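Local coordinates for group 3 allergen SMIPP-S YvT004A06 (Sarcoptes scabiei type hominis, PDB 3H7T), which belongs to the trypsin-like serine protease family but is an inactivated protease paralogue of the scabies mite, at residues A[159-164]-A[204-209]. Numbering follows the deposited sequence.
Sequences IEADKY and SSMPSE. With ZN (zinc ion), chain F.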
# COMPACT_ATOMS: atom_id res chain seq x y z
N ILE A 159 -16.60 -13.71 11.49
CA ILE A 159 -15.92 -13.36 12.73
C ILE A 159 -16.24 -11.92 13.12
O ILE A 159 -15.46 -11.26 13.81
CB ILE A 159 -14.39 -13.63 12.67
CG1 ILE A 159 -13.71 -12.79 11.58
CG2 ILE A 159 -14.12 -15.12 12.46
CD1 ILE A 159 -12.22 -12.62 11.79
N GLU A 160 -17.41 -11.45 12.68
CA GLU A 160 -17.90 -10.09 12.92
C GLU A 160 -16.88 -9.00 12.52
O GLU A 160 -16.69 -8.03 13.26
CB GLU A 160 -18.35 -9.90 14.38
CG GLU A 160 -19.02 -11.12 15.02
CD GLU A 160 -20.53 -11.14 14.89
OE1 GLU A 160 -21.20 -11.49 15.88
OE2 GLU A 160 -21.05 -10.81 13.80
N ALA A 161 -16.23 -9.17 11.37
CA ALA A 161 -15.23 -8.21 10.93
C ALA A 161 -15.66 -7.50 9.65
O ALA A 161 -14.86 -6.81 9.01
CB ALA A 161 -13.86 -8.89 10.75
N ASP A 162 -16.92 -7.66 9.29
CA ASP A 162 -17.45 -7.12 8.04
C ASP A 162 -17.36 -5.59 7.93
O ASP A 162 -17.47 -5.05 6.84
CB ASP A 162 -18.89 -7.60 7.80
CG ASP A 162 -19.79 -7.40 9.01
OD1 ASP A 162 -20.79 -6.67 8.86
OD2 ASP A 162 -19.51 -7.97 10.10
N LYS A 163 -17.13 -4.91 9.06
CA LYS A 163 -16.96 -3.45 9.09
C LYS A 163 -15.75 -2.95 8.29
O LYS A 163 -15.72 -1.78 7.88
CB LYS A 163 -16.84 -2.96 10.54
CG LYS A 163 -15.48 -3.30 11.20
CD LYS A 163 -15.22 -2.53 12.48
CE LYS A 163 -15.64 -3.33 13.70
NZ LYS A 163 -15.22 -2.63 14.94
N TYR A 164 -14.75 -3.81 8.09
CA TYR A 164 -13.56 -3.45 7.32
C TYR A 164 -13.77 -3.49 5.81
O TYR A 164 -12.95 -2.95 5.06
CB TYR A 164 -12.37 -4.35 7.69
CG TYR A 164 -11.96 -4.26 9.15
CD1 TYR A 164 -11.63 -3.03 9.73
CD2 TYR A 164 -11.91 -5.40 9.95
CE1 TYR A 164 -11.26 -2.95 11.07
CE2 TYR A 164 -11.54 -5.33 11.29
CZ TYR A 164 -11.22 -4.10 11.84
OH TYR A 164 -10.85 -4.02 13.17
N SER A 204 -4.48 -5.72 11.93
CA SER A 204 -3.75 -6.48 12.95
C SER A 204 -4.61 -7.57 13.62
O SER A 204 -4.08 -8.60 14.01
CB SER A 204 -3.13 -5.53 13.99
OG SER A 204 -4.12 -4.72 14.59
N SER A 205 -5.92 -7.35 13.72
CA SER A 205 -6.78 -8.35 14.37
C SER A 205 -7.11 -9.56 13.49
O SER A 205 -7.62 -10.56 14.00
CB SER A 205 -8.06 -7.71 14.92
OG SER A 205 -8.94 -7.27 13.90
N MET A 206 -6.81 -9.50 12.20
CA MET A 206 -7.19 -10.56 11.28
C MET A 206 -6.18 -11.71 11.23
O MET A 206 -4.98 -11.48 11.07
CB MET A 206 -7.45 -10.01 9.88
CG MET A 206 -8.71 -9.13 9.77
SD MET A 206 -10.27 -9.94 10.23
CE MET A 206 -10.31 -11.27 9.02
N PRO A 207 -6.66 -12.95 11.39
CA PRO A 207 -5.82 -14.12 11.16
C PRO A 207 -5.74 -14.41 9.66
O PRO A 207 -6.43 -13.76 8.88
CB PRO A 207 -6.58 -15.24 11.86
CG PRO A 207 -8.01 -14.85 11.68
CD PRO A 207 -8.03 -13.34 11.79
N SER A 208 -4.91 -15.37 9.27
CA SER A 208 -4.89 -15.82 7.89
C SER A 208 -6.16 -16.60 7.53
O SER A 208 -7.03 -16.81 8.38
CB SER A 208 -3.62 -16.62 7.57
OG SER A 208 -3.52 -17.79 8.37
N GLU A 209 -6.23 -17.02 6.26
CA GLU A 209 -7.39 -17.70 5.66
C GLU A 209 -8.46 -16.74 5.15
O GLU A 209 -9.39 -17.16 4.47
CB GLU A 209 -7.99 -18.79 6.56
CG GLU A 209 -7.02 -19.88 7.01
CD GLU A 209 -6.46 -20.71 5.87
OE1 GLU A 209 -7.24 -21.25 5.06
OE2 GLU A 209 -5.22 -20.86 5.81
ZN ZN F . -4.66 -22.38 4.32
O HOH W 1 -6.30 -23.45 4.07
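The Schellman motif that ends helix 149-157 of this trypsin-like fold carries Ile159 and Ala161 against Met206 and Pro207 of a second surface loop. Glu160, with positive phi, is its C' residue. Met206 does most of the touching. The bend at chi2 (-59°) places SD and that at chi3 (-61°) places CE, carrying the thioether end toward residues 159-164. Its CE lies 3.6 Å from CD1 of Ile159, and its SD is 3.8 Å from CB of Ala161. Met206 SD also lies 3.7 Å from Ile159 CD1, so CD1 meets both sulfur and methyl. CD1 of Ile159 also approaches CD of Pro207, at 4.3 Å. Beyond Ala161 a short 3-10 turn begins, with Tyr164 N hydrogen-bonded to Ala161 O. Tyr164 OH comes within 3.8 Å of Ser205 OG, too long for a hydrogen bond. At the far end of the second loop, Glu209 OE2 binds a zinc ion at 2.2 Å, a site shared with Glu178. A water on this zinc donates a hydrogen bond to Glu209 OE1 (2.6 Å), so the two carboxylate oxygens have different partners. Tyr156 of helix 149-157 touches both Ala161 and Met206. The contact thus joins the loop between this helix and strand 169-172 to the loop linking strands 195-200 and 212-216.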